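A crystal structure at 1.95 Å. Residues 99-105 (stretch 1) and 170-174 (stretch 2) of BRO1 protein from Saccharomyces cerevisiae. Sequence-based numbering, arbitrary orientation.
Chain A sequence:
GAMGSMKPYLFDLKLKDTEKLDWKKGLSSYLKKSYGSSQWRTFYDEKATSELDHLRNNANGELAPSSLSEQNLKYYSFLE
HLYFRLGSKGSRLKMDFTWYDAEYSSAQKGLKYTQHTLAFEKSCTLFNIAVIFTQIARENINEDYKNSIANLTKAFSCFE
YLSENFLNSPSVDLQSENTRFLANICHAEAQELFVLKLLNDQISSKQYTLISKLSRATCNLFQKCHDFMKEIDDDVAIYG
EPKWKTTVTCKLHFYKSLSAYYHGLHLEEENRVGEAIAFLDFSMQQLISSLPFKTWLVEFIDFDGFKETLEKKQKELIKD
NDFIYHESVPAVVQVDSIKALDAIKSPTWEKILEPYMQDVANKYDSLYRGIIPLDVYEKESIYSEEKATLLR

Stretch 1, residues 99-105: WYDAEYS
Stretch 2 170-174: PSVDL

Residues 99-105 leave a strand (Trp99-Tyr100) and continue as loop, extended at Asp101 (phi/psi -71/146) and Ala102 (-58/140). Residues 171-174 form a turn: Ser171 is -94/137, Val172 and Asp173 are 3-10 (-61/-30, -62/-31), and Leu174 N bonds to Ser171 O at 3.1 Å. Asp101 CA lies 6.4 Å from Ser171 CA. The contact buries 196 Å². Asp101, Ala102, Ser171 and Asp173 are buried; the aspartates are covered most (60 and 62 Å²).

Two direct hydrogen bonds join the stretches. Ser171, CA-to-CB toward stretch 1 and chi1 t, donates from OG to Asp101 OD1 at 2.7 Å. Asp101 CA-to-CB is sideways, but its end comes nearer (chi1 m, chi2 -8°). Ser171 OG also accepts from Asp173 N at 3.2 Å. Asp173 CA-to-CB points toward stretch 1 (chi1 m, chi2 136°); Asp173 OD1 accepts from Ala102 N at 2.7 Å, 168°.

Water 1 O donates to Asp101 OD2 (2.6 Å) and accepts from Val172 N (3.2 Å). Water 2 O donates to Ala102 O (2.9 Å) and Asp173 OD2 (2.7 Å). Carboxylates suit these accepting roles.

Asp101 OD1 and Asp173 OD1, 3.9 Å apart, repel; each accepts a hydrogen bond.

Val172, chi1 p, brings CG1 to 3.5 Å from Asp101 OD2. Small Ala102 CB sits 3.6 Å from Asp173 OD2. Asp173 OD2 lies at the Tyr104 ring edge, 4.1 Å from Tyr104 CE1.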

# COMPACT_ATOMS: atom_id res chain seq x y z
N TRP A 99 -8.11 14.30 15.16
CA TRP A 99 -8.29 13.35 14.05
C TRP A 99 -9.28 12.21 14.31
O TRP A 99 -9.34 11.66 15.41
CB TRP A 99 -6.95 12.72 13.66
CG TRP A 99 -5.98 13.71 13.07
CD1 TRP A 99 -5.17 14.57 13.76
CD2 TRP A 99 -5.75 13.96 11.68
NE1 TRP A 99 -4.45 15.34 12.87
CE2 TRP A 99 -4.79 14.99 11.59
CE3 TRP A 99 -6.26 13.41 10.50
CZ2 TRP A 99 -4.33 15.48 10.37
CZ3 TRP A 99 -5.80 13.91 9.27
CH2 TRP A 99 -4.84 14.93 9.22
N TYR A 100 -10.03 11.87 13.27
CA TYR A 100 -11.01 10.78 13.33
C TYR A 100 -10.42 9.49 12.77
O TYR A 100 -9.56 9.52 11.88
CB TYR A 100 -12.25 11.13 12.49
CG TYR A 100 -13.14 12.23 13.03
CD1 TYR A 100 -12.80 13.58 12.87
CD2 TYR A 100 -14.34 11.93 13.67
CE1 TYR A 100 -13.64 14.60 13.34
CE2 TYR A 100 -15.18 12.93 14.14
CZ TYR A 100 -14.83 14.26 13.97
OH TYR A 100 -15.68 15.24 14.42
N ASP A 101 -10.88 8.35 13.27
CA ASP A 101 -10.41 7.08 12.75
C ASP A 101 -11.00 6.90 11.34
O ASP A 101 -12.12 7.33 11.08
CB ASP A 101 -10.89 5.92 13.63
CG ASP A 101 -10.10 5.77 14.92
OD1 ASP A 101 -9.07 6.47 15.08
OD2 ASP A 101 -10.50 4.95 15.75
N ALA A 102 -10.24 6.26 10.45
CA ALA A 102 -10.73 6.01 9.09
C ALA A 102 -12.03 5.22 9.16
O ALA A 102 -12.17 4.31 9.98
CB ALA A 102 -9.68 5.23 8.28
N GLU A 103 -12.99 5.56 8.30
CA GLU A 103 -14.28 4.89 8.30
C GLU A 103 -14.43 3.82 7.23
O GLU A 103 -14.69 4.12 6.07
CB GLU A 103 -15.40 5.93 8.15
CG GLU A 103 -15.54 6.84 9.35
CD GLU A 103 -16.61 7.90 9.18
OE1 GLU A 103 -16.98 8.53 10.20
OE2 GLU A 103 -17.09 8.12 8.05
N TYR A 104 -14.28 2.55 7.63
CA TYR A 104 -14.42 1.46 6.67
C TYR A 104 -15.84 0.90 6.73
O TYR A 104 -16.69 1.22 5.89
CB TYR A 104 -13.44 0.32 6.98
CG TYR A 104 -11.98 0.71 6.91
CD1 TYR A 104 -11.27 1.00 8.06
CD2 TYR A 104 -11.30 0.75 5.69
CE1 TYR A 104 -9.92 1.34 8.02
CE2 TYR A 104 -9.95 1.09 5.62
CZ TYR A 104 -9.27 1.38 6.80
OH TYR A 104 -7.93 1.70 6.77
N SER A 105 -16.08 0.07 7.74
CA SER A 105 -17.39 -0.55 7.95
C SER A 105 -17.41 -1.07 9.38
O SER A 105 -18.26 -0.68 10.19
CB SER A 105 -17.59 -1.72 6.98
OG SER A 105 -17.68 -1.28 5.64
N PRO A 170 -3.03 6.85 19.74
CA PRO A 170 -4.35 6.61 20.33
C PRO A 170 -5.31 6.04 19.28
O PRO A 170 -6.36 5.49 19.62
CB PRO A 170 -4.77 8.00 20.81
CG PRO A 170 -4.14 8.91 19.77
CD PRO A 170 -2.75 8.30 19.62
N SER A 171 -4.96 6.18 18.00
CA SER A 171 -5.81 5.69 16.92
C SER A 171 -5.48 4.28 16.44
O SER A 171 -4.31 3.93 16.24
CB SER A 171 -5.73 6.63 15.70
OG SER A 171 -6.46 6.08 14.61
N VAL A 172 -6.52 3.48 16.22
CA VAL A 172 -6.37 2.11 15.75
C VAL A 172 -5.67 2.06 14.39
O VAL A 172 -4.97 1.10 14.08
CB VAL A 172 -7.75 1.40 15.65
CG1 VAL A 172 -8.68 2.17 14.72
CG2 VAL A 172 -7.57 -0.02 15.15
N ASP A 173 -5.87 3.11 13.59
CA ASP A 173 -5.26 3.19 12.26
C ASP A 173 -3.74 3.19 12.32
O ASP A 173 -3.08 2.72 11.40
CB ASP A 173 -5.69 4.48 11.54
CG ASP A 173 -7.17 4.52 11.25
OD1 ASP A 173 -7.78 5.59 11.47
OD2 ASP A 173 -7.71 3.49 10.79
N LEU A 174 -3.19 3.75 13.39
CA LEU A 174 -1.75 3.85 13.51
C LEU A 174 -1.09 2.80 14.38
O LEU A 174 0.08 2.93 14.75
CB LEU A 174 -1.35 5.26 13.99
CG LEU A 174 -1.45 6.38 12.93
CD1 LEU A 174 -0.47 6.11 11.78
CD2 LEU A 174 -2.87 6.45 12.40
O HOH W 1 -9.24 4.02 17.85
O HOH W 2 -10.24 2.68 11.44